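Local structure of 3-carboxy-cis,cis-muconate cycloisomerase (Pseudomonas putida, 1RE5) at residues L29-E32 / A33-R37; D120-D123 / L124-D128; F250-D253 / I254-M258; L424-P427 / A428-L431. The protein is an enzyme of the largely helical fumarase/aspartase superfamily, related in sequence to adenylosuccinate lyase and assembled as a tetramer of long-helix subunits. All coordinates share one frame; numbering follows the deposited sequence.

Contact 1 of 4, residues L29-E32 / A33-R37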
ATOM      1  N   LEU D  29     -18.319  25.528  10.204  1.00 29.83           N
ATOM      2  CA  LEU D  29     -19.195  26.607  10.619  1.00 29.13           C
ATOM      3  C   LEU D  29     -20.286  26.047  11.531  1.00 30.10           C
ATOM      4  O   LEU D  29     -20.625  26.660  12.549  1.00 30.08           O
ATOM      5  CB  LEU D  29     -19.801  27.292   9.399  1.00 27.01           C
ATOM      6  CG  LEU D  29     -18.733  28.001   8.561  1.00 26.03           C
ATOM      7  CD1 LEU D  29     -19.329  28.500   7.243  1.00 25.80           C
ATOM      8  CD2 LEU D  29     -18.137  29.137   9.371  1.00 24.22           C
ATOM      9  N   ASP D  30     -20.822  24.881  11.175  1.00 30.82           N
ATOM     10  CA  ASP D  30     -21.854  24.236  11.990  1.00 32.29           C
ATOM     11  C   ASP D  30     -21.327  24.049  13.408  1.00 32.90           C
ATOM     12  O   ASP D  30     -22.061  24.197  14.397  1.00 33.22           O
ATOM     13  CB  ASP D  30     -22.221  22.870  11.404  1.00 33.45           C
ATOM     14  CG  ASP D  30     -23.226  22.971  10.272  1.00 36.01           C
ATOM     15  OD1 ASP D  30     -23.320  24.048   9.632  1.00 36.14           O
ATOM     16  OD2 ASP D  30     -23.918  21.962  10.018  1.00 36.95           O
ATOM     17  N   PHE D  31     -20.043  23.715  13.497  1.00 32.95           N
ATOM     18  CA  PHE D  31     -19.401  23.523  14.783  1.00 32.63           C
ATOM     19  C   PHE D  31     -19.367  24.846  15.544  1.00 33.16           C
ATOM     20  O   PHE D  31     -19.760  24.902  16.710  1.00 32.99           O
ATOM     21  CB  PHE D  31     -17.973  23.017  14.594  1.00 30.87           C
ATOM     22  CG  PHE D  31     -17.165  23.021  15.860  1.00 30.17           C
ATOM     23  CD1 PHE D  31     -17.368  22.042  16.838  1.00 27.36           C
ATOM     24  CD2 PHE D  31     -16.226  24.030  16.093  1.00 29.27           C
ATOM     25  CE1 PHE D  31     -16.652  22.063  18.025  1.00 27.29           C
ATOM     26  CE2 PHE D  31     -15.502  24.060  17.285  1.00 29.90           C
ATOM     27  CZ  PHE D  31     -15.716  23.072  18.254  1.00 29.21           C
ATOM     28  N   GLU D  32     -18.899  25.902  14.877  1.00 33.59           N
ATOM     29  CA  GLU D  32     -18.805  27.234  15.487  1.00 34.93           C
ATOM     30  C   GLU D  32     -20.141  27.732  16.041  1.00 35.87           C
ATOM     31  O   GLU D  32     -20.222  28.185  17.192  1.00 35.05           O
ATOM     32  CB  GLU D  32     -18.257  28.235  14.468  1.00 34.76           C
ATOM     33  CG  GLU D  32     -16.819  27.931  14.047  1.00 37.30           C
ATOM     34  CD  GLU D  32     -15.848  27.887  15.233  1.00 38.63           C
ATOM     35  OE1 GLU D  32     -14.757  27.301  15.095  1.00 39.06           O
ATOM     36  OE2 GLU D  32     -16.168  28.443  16.303  1.00 37.99           O
ATOM     37  N   ALA D  33     -21.185  27.648  15.218  1.00 36.39           N
ATOM     38  CA  ALA D  33     -22.511  28.070  15.636  1.00 36.15           C
ATOM     39  C   ALA D  33     -22.912  27.250  16.853  1.00 36.48           C
ATOM     40  O   ALA D  33     -23.278  27.800  17.887  1.00 38.53           O
ATOM     41  CB  ALA D  33     -23.505  27.863  14.513  1.00 35.90           C
ATOM     42  N   ALA D  34     -22.829  25.932  16.736  1.00 35.36           N
ATOM     43  CA  ALA D  34     -23.186  25.063  17.849  1.00 34.45           C
ATOM     44  C   ALA D  34     -22.395  25.406  19.125  1.00 34.35           C
ATOM     45  O   ALA D  34     -22.924  25.298  20.235  1.00 33.77           O
ATOM     46  CB  ALA D  34     -22.948  23.612  17.458  1.00 33.46           C
ATOM     47  N   LEU D  35     -21.134  25.818  18.960  1.00 34.73           N
ATOM     48  CA  LEU D  35     -20.252  26.165  20.088  1.00 34.48           C
ATOM     49  C   LEU D  35     -20.826  27.347  20.863  1.00 36.68           C
ATOM     50  O   LEU D  35     -21.009  27.279  22.079  1.00 37.28           O
ATOM     51  CB  LEU D  35     -18.848  26.549  19.590  1.00 31.53           C
ATOM     52  CG  LEU D  35     -17.601  26.115  20.388  1.00 30.17           C
ATOM     53  CD1 LEU D  35     -16.541  27.175  20.236  1.00 29.02           C
ATOM     54  CD2 LEU D  35     -17.895  25.922  21.857  1.00 28.11           C
ATOM     55  N   ALA D  36     -21.096  28.436  20.146  1.00 38.40           N
ATOM     56  CA  ALA D  36     -21.656  29.643  20.742  1.00 39.94           C
ATOM     57  C   ALA D  36     -22.944  29.303  21.508  1.00 42.15           C
ATOM     58  O   ALA D  36     -23.133  29.691  22.666  1.00 41.93           O
ATOM     59  CB  ALA D  36     -21.944  30.669  19.647  1.00 37.94           C
ATOM     60  N   ARG D  37     -23.817  28.560  20.840  1.00 44.26           N
ATOM     61  CA  ARG D  37     -25.087  28.138  21.404  1.00 45.77           C
ATOM     62  C   ARG D  37     -24.872  27.393  22.727  1.00 47.10           C
ATOM     63  O   ARG D  37     -25.514  27.692  23.739  1.00 47.98           O
ATOM     64  CB  ARG D  37     -25.786  27.226  20.398  1.00 46.46           C
ATOM     65  CG  ARG D  37     -27.293  27.313  20.363  1.00 49.12           C
ATOM     66  CD  ARG D  37     -27.815  26.416  19.249  1.00 51.99           C
ATOM     67  NE  ARG D  37     -27.234  26.772  17.955  1.00 55.03           N
ATOM     68  CZ  ARG D  37     -26.933  25.897  16.991  1.00 56.36           C
ATOM     69  NH1 ARG D  37     -27.152  24.595  17.168  1.00 55.44           N
ATOM     70  NH2 ARG D  37     -26.415  26.324  15.842  1.00 56.32           N
TER

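Contact 2 of 4, residues D120-D123 / L124-D128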
ATOM      1  N   ASP D 120     -23.180  12.404   7.182  1.00 28.40           N
ATOM      2  CA  ASP D 120     -23.995  12.540   5.980  1.00 28.36           C
ATOM      3  C   ASP D 120     -23.595  11.471   4.991  1.00 28.60           C
ATOM      4  O   ASP D 120     -24.447  10.933   4.285  1.00 30.17           O
ATOM      5  CB  ASP D 120     -23.822  13.907   5.322  1.00 27.80           C
ATOM      6  CG  ASP D 120     -24.594  14.987   6.028  1.00 28.30           C
ATOM      7  OD1 ASP D 120     -25.508  14.651   6.810  1.00 28.89           O
ATOM      8  OD2 ASP D 120     -24.296  16.174   5.789  1.00 30.09           O
ATOM      9  N   ALA D 121     -22.297  11.174   4.943  1.00 27.83           N
ATOM     10  CA  ALA D 121     -21.770  10.156   4.039  1.00 26.92           C
ATOM     11  C   ALA D 121     -22.246   8.767   4.467  1.00 26.78           C
ATOM     12  O   ALA D 121     -22.698   7.972   3.643  1.00 26.17           O
ATOM     13  CB  ALA D 121     -20.258  10.200   4.035  1.00 26.62           C
ATOM     14  N   LEU D 122     -22.149   8.480   5.760  1.00 26.66           N
ATOM     15  CA  LEU D 122     -22.567   7.182   6.270  1.00 27.75           C
ATOM     16  C   LEU D 122     -24.008   6.935   5.868  1.00 29.76           C
ATOM     17  O   LEU D 122     -24.370   5.830   5.448  1.00 30.86           O
ATOM     18  CB  LEU D 122     -22.458   7.148   7.791  1.00 27.35           C
ATOM     19  CG  LEU D 122     -22.023   5.819   8.407  1.00 26.17           C
ATOM     20  CD1 LEU D 122     -22.347   5.853   9.878  1.00 25.61           C
ATOM     21  CD2 LEU D 122     -22.730   4.657   7.745  1.00 25.30           C
ATOM     22  N   ASP D 123     -24.825   7.980   6.000  1.00 30.68           N
ATOM     23  CA  ASP D 123     -26.242   7.917   5.658  1.00 30.56           C
ATOM     24  C   ASP D 123     -26.480   7.566   4.190  1.00 29.73           C
ATOM     25  O   ASP D 123     -27.381   6.784   3.890  1.00 29.63           O
ATOM     26  CB  ASP D 123     -26.935   9.245   6.021  1.00 31.47           C
ATOM     27  CG  ASP D 123     -27.246   9.362   7.527  1.00 32.05           C
ATOM     28  OD1 ASP D 123     -27.579  10.482   7.986  1.00 30.19           O
ATOM     29  OD2 ASP D 123     -27.165   8.333   8.247  1.00 32.55           O
ATOM     30  N   LEU D 124     -25.686   8.130   3.282  1.00 29.07           N
ATOM     31  CA  LEU D 124     -25.841   7.814   1.859  1.00 30.20           C
ATOM     32  C   LEU D 124     -25.481   6.359   1.593  1.00 30.11           C
ATOM     33  O   LEU D 124     -26.226   5.617   0.943  1.00 30.08           O
ATOM     34  CB  LEU D 124     -24.934   8.679   0.990  1.00 30.07           C
ATOM     35  CG  LEU D 124     -25.292  10.141   0.762  1.00 31.86           C
ATOM     36  CD1 LEU D 124     -24.503  10.654  -0.444  1.00 31.95           C
ATOM     37  CD2 LEU D 124     -26.783  10.271   0.504  1.00 32.72           C
ATOM     38  N   ILE D 125     -24.318   5.975   2.105  1.00 29.85           N
ATOM     39  CA  ILE D 125     -23.788   4.642   1.950  1.00 28.41           C
ATOM     40  C   ILE D 125     -24.738   3.584   2.458  1.00 28.70           C
ATOM     41  O   ILE D 125     -24.915   2.556   1.809  1.00 28.63           O
ATOM     42  CB  ILE D 125     -22.426   4.545   2.653  1.00 28.99           C
ATOM     43  CG1 ILE D 125     -21.426   5.406   1.875  1.00 27.25           C
ATOM     44  CG2 ILE D 125     -21.978   3.075   2.778  1.00 27.74           C
ATOM     45  CD1 ILE D 125     -20.049   5.422   2.452  1.00 29.91           C
ATOM     46  N   GLU D 126     -25.364   3.827   3.605  1.00 30.09           N
ATOM     47  CA  GLU D 126     -26.306   2.847   4.141  1.00 30.91           C
ATOM     48  C   GLU D 126     -27.529   2.729   3.231  1.00 30.02           C
ATOM     49  O   GLU D 126     -28.035   1.631   3.005  1.00 30.48           O
ATOM     50  CB  GLU D 126     -26.741   3.218   5.562  1.00 31.38           C
ATOM     51  CG  GLU D 126     -25.625   3.143   6.602  1.00 35.41           C
ATOM     52  CD  GLU D 126     -26.150   3.150   8.049  1.00 38.82           C
ATOM     53  OE1 GLU D 126     -26.940   4.063   8.408  1.00 40.45           O
ATOM     54  OE2 GLU D 126     -25.769   2.242   8.829  1.00 39.30           O
ATOM     55  N   ALA D 127     -27.991   3.859   2.699  1.00 29.05           N
ATOM     56  CA  ALA D 127     -29.153   3.862   1.813  1.00 28.44           C
ATOM     57  C   ALA D 127     -28.835   3.023   0.590  1.00 29.27           C
ATOM     58  O   ALA D 127     -29.514   2.026   0.314  1.00 29.06           O
ATOM     59  CB  ALA D 127     -29.495   5.279   1.390  1.00 26.93           C
ATOM     60  N   ASP D 128     -27.792   3.429  -0.138  1.00 29.86           N
ATOM     61  CA  ASP D 128     -27.361   2.713  -1.337  1.00 28.57           C
ATOM     62  C   ASP D 128     -27.122   1.222  -1.084  1.00 27.20           C
ATOM     63  O   ASP D 128     -27.538   0.390  -1.887  1.00 25.90           O
ATOM     64  CB  ASP D 128     -26.101   3.351  -1.919  1.00 29.59           C
ATOM     65  CG  ASP D 128     -26.360   4.733  -2.492  1.00 30.97           C
ATOM     66  OD1 ASP D 128     -27.534   5.041  -2.794  1.00 32.04           O
ATOM     67  OD2 ASP D 128     -25.391   5.508  -2.659  1.00 32.33           O
TER

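Contact 3 of 4, residues F250-D253 / I254-M258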
ATOM      1  N   PHE D 250     -17.529  -8.530  -7.646  1.00 16.94           N
ATOM      2  CA  PHE D 250     -18.737  -8.525  -8.454  1.00 17.58           C
ATOM      3  C   PHE D 250     -18.398  -7.965  -9.837  1.00 18.07           C
ATOM      4  O   PHE D 250     -18.765  -8.544 -10.859  1.00 18.62           O
ATOM      5  CB  PHE D 250     -19.828  -7.698  -7.748  1.00 16.28           C
ATOM      6  CG  PHE D 250     -21.123  -7.620  -8.505  1.00 16.79           C
ATOM      7  CD1 PHE D 250     -21.751  -8.776  -8.966  1.00 17.47           C
ATOM      8  CD2 PHE D 250     -21.716  -6.383  -8.767  1.00 17.35           C
ATOM      9  CE1 PHE D 250     -22.946  -8.701  -9.680  1.00 17.61           C
ATOM     10  CE2 PHE D 250     -22.918  -6.294  -9.483  1.00 16.85           C
ATOM     11  CZ  PHE D 250     -23.533  -7.449  -9.939  1.00 17.23           C
ATOM     12  N   GLY D 251     -17.665  -6.860  -9.866  1.00 18.63           N
ATOM     13  CA  GLY D 251     -17.288  -6.266 -11.136  1.00 19.79           C
ATOM     14  C   GLY D 251     -16.432  -7.198 -11.975  1.00 20.69           C
ATOM     15  O   GLY D 251     -16.552  -7.238 -13.201  1.00 21.45           O
ATOM     16  N   ARG D 252     -15.554  -7.949 -11.321  1.00 21.80           N
ATOM     17  CA  ARG D 252     -14.694  -8.876 -12.039  1.00 22.59           C
ATOM     18  C   ARG D 252     -15.545  -9.970 -12.670  1.00 22.12           C
ATOM     19  O   ARG D 252     -15.418 -10.266 -13.860  1.00 22.42           O
ATOM     20  CB  ARG D 252     -13.680  -9.521 -11.099  1.00 24.70           C
ATOM     21  CG  ARG D 252     -12.862 -10.626 -11.773  1.00 30.52           C
ATOM     22  CD  ARG D 252     -11.705 -10.036 -12.569  1.00 34.59           C
ATOM     23  NE  ARG D 252     -10.800  -9.364 -11.642  1.00 39.30           N
ATOM     24  CZ  ARG D 252      -9.895  -9.996 -10.892  1.00 41.14           C
ATOM     25  NH1 ARG D 252      -9.742 -11.322 -10.982  1.00 38.54           N
ATOM     26  NH2 ARG D 252      -9.192  -9.307  -9.994  1.00 41.79           N
ATOM     27  N   ASP D 253     -16.415 -10.571 -11.866  1.00 21.12           N
ATOM     28  CA  ASP D 253     -17.285 -11.635 -12.344  1.00 20.66           C
ATOM     29  C   ASP D 253     -18.117 -11.232 -13.574  1.00 20.56           C
ATOM     30  O   ASP D 253     -18.286 -12.022 -14.511  1.00 21.10           O
ATOM     31  CB  ASP D 253     -18.185 -12.116 -11.201  1.00 18.83           C
ATOM     32  CG  ASP D 253     -17.412 -12.915 -10.153  1.00 19.68           C
ATOM     33  OD1 ASP D 253     -16.228 -13.209 -10.398  1.00 18.82           O
ATOM     34  OD2 ASP D 253     -17.974 -13.260  -9.087  1.00 20.07           O
ATOM     35  N   ILE D 254     -18.632 -10.010 -13.577  1.00 20.07           N
ATOM     36  CA  ILE D 254     -19.414  -9.530 -14.704  1.00 18.90           C
ATOM     37  C   ILE D 254     -18.530  -9.443 -15.930  1.00 19.14           C
ATOM     38  O   ILE D 254     -18.881  -9.936 -16.996  1.00 20.57           O
ATOM     39  CB  ILE D 254     -19.966  -8.133 -14.437  1.00 19.40           C
ATOM     40  CG1 ILE D 254     -20.837  -8.166 -13.186  1.00 22.39           C
ATOM     41  CG2 ILE D 254     -20.749  -7.630 -15.631  1.00 19.33           C
ATOM     42  CD1 ILE D 254     -22.078  -9.008 -13.301  1.00 23.61           C
ATOM     43  N   SER D 255     -17.365  -8.826 -15.784  1.00 20.17           N
ATOM     44  CA  SER D 255     -16.481  -8.663 -16.928  1.00 20.54           C
ATOM     45  C   SER D 255     -16.086 -10.004 -17.517  1.00 21.27           C
ATOM     46  O   SER D 255     -15.950 -10.128 -18.733  1.00 22.72           O
ATOM     47  CB  SER D 255     -15.237  -7.850 -16.551  1.00 20.08           C
ATOM     48  OG  SER D 255     -14.330  -8.622 -15.797  1.00 23.21           O
ATOM     49  N   LEU D 256     -15.906 -11.018 -16.673  1.00 21.20           N
ATOM     50  CA  LEU D 256     -15.540 -12.349 -17.179  1.00 20.57           C
ATOM     51  C   LEU D 256     -16.727 -13.039 -17.847  1.00 20.49           C
ATOM     52  O   LEU D 256     -16.550 -13.801 -18.812  1.00 20.02           O
ATOM     53  CB  LEU D 256     -15.000 -13.230 -16.052  1.00 18.67           C
ATOM     54  CG  LEU D 256     -13.620 -12.801 -15.563  1.00 17.21           C
ATOM     55  CD1 LEU D 256     -13.342 -13.436 -14.235  1.00 16.48           C
ATOM     56  CD2 LEU D 256     -12.562 -13.177 -16.590  1.00 17.51           C
ATOM     57  N   LEU D 257     -17.928 -12.772 -17.337  1.00 19.36           N
ATOM     58  CA  LEU D 257     -19.132 -13.363 -17.907  1.00 20.70           C
ATOM     59  C   LEU D 257     -19.505 -12.658 -19.209  1.00 20.90           C
ATOM     60  O   LEU D 257     -20.206 -13.232 -20.057  1.00 19.49           O
ATOM     61  CB  LEU D 257     -20.301 -13.304 -16.914  1.00 20.36           C
ATOM     62  CG  LEU D 257     -20.152 -14.175 -15.661  1.00 20.50           C
ATOM     63  CD1 LEU D 257     -21.372 -14.041 -14.778  1.00 20.17           C
ATOM     64  CD2 LEU D 257     -19.969 -15.620 -16.076  1.00 20.74           C
ATOM     65  N   MET D 258     -19.035 -11.420 -19.366  1.00 20.67           N
ATOM     66  CA  MET D 258     -19.301 -10.668 -20.589  1.00 21.74           C
ATOM     67  C   MET D 258     -18.268 -10.967 -21.685  1.00 22.57           C
ATOM     68  O   MET D 258     -18.390 -10.456 -22.798  1.00 22.60           O
ATOM     69  CB  MET D 258     -19.303  -9.177 -20.319  1.00 21.56           C
ATOM     70  CG  MET D 258     -20.665  -8.585 -20.226  1.00 22.95           C
ATOM     71  SD  MET D 258     -20.588  -6.800 -20.046  1.00 24.72           S
ATOM     72  CE  MET D 258     -20.442  -6.307 -21.706  1.00 19.59           C
TER

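Contact 4 of 4, residues L424-P427 / A428-L431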
ATOM      1  N   LEU D 424     -28.617 -38.176 -15.239  1.00 59.75           N
ATOM      2  CA  LEU D 424     -27.293 -38.042 -14.639  1.00 57.04           C
ATOM      3  C   LEU D 424     -26.404 -37.036 -15.354  1.00 55.41           C
ATOM      4  O   LEU D 424     -25.618 -36.331 -14.720  1.00 56.18           O
ATOM      5  CB  LEU D 424     -26.579 -39.391 -14.608  1.00 56.78           C
ATOM      6  CG  LEU D 424     -26.986 -40.352 -13.497  1.00 57.16           C
ATOM      7  CD1 LEU D 424     -26.165 -41.614 -13.605  1.00 56.96           C
ATOM      8  CD2 LEU D 424     -26.762 -39.693 -12.143  1.00 57.46           C
ATOM      9  N   LEU D 425     -26.516 -36.977 -16.673  1.00 53.00           N
ATOM     10  CA  LEU D 425     -25.704 -36.055 -17.448  1.00 50.76           C
ATOM     11  C   LEU D 425     -26.380 -34.714 -17.649  1.00 50.17           C
ATOM     12  O   LEU D 425     -25.977 -33.939 -18.514  1.00 50.46           O
ATOM     13  CB  LEU D 425     -25.344 -36.665 -18.801  1.00 49.62           C
ATOM     14  CG  LEU D 425     -24.113 -37.572 -18.800  1.00 49.23           C
ATOM     15  CD1 LEU D 425     -22.905 -36.756 -18.415  1.00 49.35           C
ATOM     16  CD2 LEU D 425     -24.293 -38.723 -17.835  1.00 50.21           C
ATOM     17  N   ASP D 426     -27.416 -34.447 -16.856  1.00 48.88           N
ATOM     18  CA  ASP D 426     -28.118 -33.173 -16.930  1.00 47.68           C
ATOM     19  C   ASP D 426     -27.652 -32.326 -15.751  1.00 46.61           C
ATOM     20  O   ASP D 426     -27.782 -32.733 -14.594  1.00 46.38           O
ATOM     21  CB  ASP D 426     -29.636 -33.366 -16.881  1.00 47.47           C
ATOM     22  CG  ASP D 426     -30.384 -32.048 -16.831  1.00 48.24           C
ATOM     23  OD1 ASP D 426     -29.920 -31.079 -17.459  1.00 49.74           O
ATOM     24  OD2 ASP D 426     -31.439 -31.971 -16.173  1.00 49.79           O
ATOM     25  N   PRO D 427     -27.090 -31.139 -16.036  1.00 45.68           N
ATOM     26  CA  PRO D 427     -26.581 -30.200 -15.034  1.00 44.14           C
ATOM     27  C   PRO D 427     -27.624 -29.830 -13.999  1.00 42.98           C
ATOM     28  O   PRO D 427     -27.324 -29.761 -12.811  1.00 43.30           O
ATOM     29  CB  PRO D 427     -26.173 -28.989 -15.865  1.00 43.95           C
ATOM     30  CG  PRO D 427     -25.874 -29.566 -17.193  1.00 44.40           C
ATOM     31  CD  PRO D 427     -26.966 -30.563 -17.386  1.00 44.84           C
ATOM     32  N   ALA D 428     -28.845 -29.591 -14.459  1.00 41.72           N
ATOM     33  CA  ALA D 428     -29.936 -29.207 -13.576  1.00 41.68           C
ATOM     34  C   ALA D 428     -30.110 -30.149 -12.377  1.00 42.36           C
ATOM     35  O   ALA D 428     -30.680 -29.770 -11.349  1.00 42.78           O
ATOM     36  CB  ALA D 428     -31.219 -29.137 -14.369  1.00 40.97           C
ATOM     37  N   HIS D 429     -29.604 -31.370 -12.505  1.00 42.08           N
ATOM     38  CA  HIS D 429     -29.730 -32.368 -11.449  1.00 41.55           C
ATOM     39  C   HIS D 429     -28.500 -32.512 -10.559  1.00 40.87           C
ATOM     40  O   HIS D 429     -28.402 -33.448  -9.767  1.00 40.82           O
ATOM     41  CB  HIS D 429     -30.083 -33.720 -12.075  1.00 43.38           C
ATOM     42  CG  HIS D 429     -31.466 -33.772 -12.647  1.00 46.20           C
ATOM     43  ND1 HIS D 429     -32.597 -33.786 -11.858  1.00 47.79           N
ATOM     44  CD2 HIS D 429     -31.904 -33.744 -13.929  1.00 47.70           C
ATOM     45  CE1 HIS D 429     -33.670 -33.758 -12.628  1.00 48.76           C
ATOM     46  NE2 HIS D 429     -33.279 -33.730 -13.889  1.00 48.52           N
ATOM     47  N   TYR D 430     -27.555 -31.589 -10.684  1.00 39.49           N
ATOM     48  CA  TYR D 430     -26.358 -31.646  -9.865  1.00 36.76           C
ATOM     49  C   TYR D 430     -26.043 -30.250  -9.350  1.00 35.10           C
ATOM     50  O   TYR D 430     -24.903 -29.804  -9.390  1.00 35.91           O
ATOM     51  CB  TYR D 430     -25.191 -32.191 -10.684  1.00 36.57           C
ATOM     52  CG  TYR D 430     -24.130 -32.869  -9.847  1.00 36.68           C
ATOM     53  CD1 TYR D 430     -24.465 -33.904  -8.976  1.00 36.02           C
ATOM     54  CD2 TYR D 430     -22.788 -32.493  -9.942  1.00 37.12           C
ATOM     55  CE1 TYR D 430     -23.493 -34.553  -8.213  1.00 36.54           C
ATOM     56  CE2 TYR D 430     -21.799 -33.141  -9.184  1.00 37.68           C
ATOM     57  CZ  TYR D 430     -22.162 -34.171  -8.320  1.00 37.58           C
ATOM     58  OH  TYR D 430     -21.203 -34.812  -7.565  1.00 36.78           O
ATOM     59  N   LEU D 431     -27.075 -29.573  -8.859  1.00 33.89           N
ATOM     60  CA  LEU D 431     -26.950 -28.225  -8.334  1.00 31.85           C
ATOM     61  C   LEU D 431     -26.666 -28.179  -6.836  1.00 30.73           C
ATOM     62  O   LEU D 431     -26.539 -27.100  -6.256  1.00 31.79           O
ATOM     63  CB  LEU D 431     -28.222 -27.437  -8.653  1.00 31.31           C
ATOM     64  CG  LEU D 431     -28.180 -26.643  -9.963  1.00 32.42           C
ATOM     65  CD1 LEU D 431     -27.351 -27.376 -11.002  1.00 31.49           C
ATOM     66  CD2 LEU D 431     -29.587 -26.385 -10.453  1.00 30.61           C
TER

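Contact 1 of 4, residues L29-E32 / A33-R37
A chi1 of 170° sets CG of Phe31 opposite the backbone N and beside its own carbonyl carbon, swinging the ring onward along the helix toward Leu35. The two side chains lie next to each other and point the same way, and CZ of Phe31 comes within 4.2 Å of CG of Leu35, meeting it obliquely to the ring. Glu32 takes another course: its CG stands beside the backbone N, and a bend at chi2 (-57°) turns the carboxylate so that OE1 lies in the plane of the Phe31 ring at its edge. The other oxygen, OE2 of Glu32, passes 4.1 Å from CD1 of Leu35, which therefore has an aromatic neighbour and a carboxylate one. All this lies along helix 21-40, and the spacing is that of successive alpha-helical turns. The amide of Ala33 donates to Leu29 O at 2.9 Å, and that of Ala34 to Asp30 O at 3.0 Å. The Leu35 N to Phe31 O bond measures 2.8 Å but is bent to 141° at the hydrogen, whereas Ala36 N reaches Glu32 O at 3.1 Å in a nearly straight line. Phe31 packs on Ala109 and Thr112 of helix 106-142 and on Leu213 of helix 206-217, while Glu32 touches Val82 and Leu85 of helix 78-92. Asp30, on the more exposed side, bonds through OD1 to Gln26. Arg37 curls back until one face of its guanidinium covers CA of Ala34, while its NE is paired with Glu54 in a salt bridge.

Contact 2 of 4, residues D120-D123 / L124-D128
Asp123 and Leu122 both meet Glu126, and Leu124 reaches back to Asp120, on helix 106-142, one of the long helices that make up the elongated body of a subunit in this superfamily. Asp123 sends its carboxylate toward that of the glutamate: OD2 of Asp123 is 4.3 Å from OE1 of Glu126. The two like charges share a counter-ion, since Arg184 of helix 162-187 makes salt bridges with Asp123 OD2 through NH2 and with Glu126 OE1 through NH1, which probably offsets their mutual repulsion. Leu124 leaves the helix on a different side, toward Ala14 of helix 13-18. With chi1 at -74° its CG stands beside its own backbone N, which brings that carbon to 3.7 Å from Asp120 O, the oxygen to which Leu124 N donates at 3.2 Å. Leu122 crosses the Glu126 side chain at a slant. Its methyl CD2 rests 3.5 Å from CG of Glu126 and 3.7 Å from CD of Glu126, so the leucine lies against the aliphatic part of the glutamate and the root of its carboxylate. Glu126 runs extended beyond CG, with chi2 at -165°, which carries the acid away from the helix backbone. Leu180 of helix 162-187 packs on Leu122, Ile125 and Glu126. The remaining amides follow the alpha-helical pattern: Glu126 N bonds to Leu122 O and Ala127 N to Asp123 O. Of the four, the bond from Ile125 N to Ala121 O, 3.0 Å long, is practically straight, with 179° at the hydrogen.

Contact 3 of 4, residues F250-D253 / I254-M258
Phe250 opens the segment with its ring turned toward Ile254, one helical turn on. CG1 of Ile254 sits over one face, 4.3 Å from the ring centroid and 16° off its normal, a CH-pi contact displaced toward the rim; CD1 of Ile254 continues to CE1 of Phe250 at 3.7 Å. The isoleucine's chi1 (-59°) sets CG1 over the ring, and the bend at chi2 (-65°) carries CD1 to the CE1 side. Gly251, without a side chain, accepts the amide of Ser255 on its carbonyl O. Arg252 O accepts twice: Leu256 N arrives at 3.0 Å almost in line with the carbonyl, and Ser255 OG donates from the flank at 2.8 Å, a serine hydroxyl folded back on the helix backbone. The Arg252 chain, kinked at chi2 and chi3, runs alongside Leu256, with CG of Arg252 3.8 Å from CD1 of Leu256. Asp253 O accepts Leu257 N at 2.9 Å, while the Asp253 carboxylate pairs with Lys249 through OD2 and takes His313 N of the second subunit on OD1. This is the last turn of helix 231-257, where subunits of the tetramer come together: Ser255 and Leu256 touch Leu154 of the third subunit. Within the chain, Phe250 and Ile254 pack on Ile344 of helix 319-347, Phe250 and Ser255 face helix 286-307, and Leu257 lies on Val265 of strand 265-266.

Contact 4 of 4, residues L424-P427 / A428-L431
His429 N donates to Asp426 O at 3.1 Å, and one residue on Tyr430 N donates to Pro427 O at 2.8 Å. Each bond runs from residue i+3 back to residue i, so the chain makes two overlapping beta-turns in the 3-10 manner. Both amides approach from above the carbonyl plane, 49° out of it for His429 N and 47° for Tyr430 N. Pro427 is placed second in the first turn, where its ring holds phi near the helical value that such a turn calls for. Side chains of Asp426 and Ala428 meet beside this backbone: OD2 of Asp426 lies 3.4 Å from CB of Ala428. The Asp426 chain also crosses the His429 side chain, with CB of Asp426 lying in the imidazole plane at the ring's edge, 3.7 Å from CD2 of His429. CG of Asp426 stands opposite the backbone N, chi1 175°, which turns the acid toward the residues that follow. Its other oxygen, OD1, is held by a salt bridge from Arg356, and the same arginine also packs on Pro427 and Ala428. Tyr430 begins near the turn with CB but leads its ring elsewhere, the hydroxyl being hydrogen-bonded to Glu369. Leu425 is the first residue to leave helical geometry after helix 418-424, and the turns lie in the link between that helix and helix 434-449. Pro427 packs on Leu359 of helix 352-359, Leu424 and Tyr430 pack on helix 368-378, Tyr430 and Leu431 lie on Pro159 of strand 159-161, and Tyr430 also touches Ala200 of the second subunit.

How the contacts relate
From the N terminus the four contacts come strictly in series; each joins adjoining residues, so none closes a long loop and none nests within or crosses another. Contact 1 on helix 21-40 and contact 2 on helix 106-142 have centres about 24 Å apart; helix 106-142 ties them, since it also packs on Phe31. Contact 3 follows at the end of helix 231-257, whose Phe236 and Leu240 pack on contact 2, about 26 Å away between centres. Contact 4 sits in the C-terminal region, about 66 Å from contact 1 between centres, at the far side of the elongated chain. Contacts 3 and 4 both touch the second subunit.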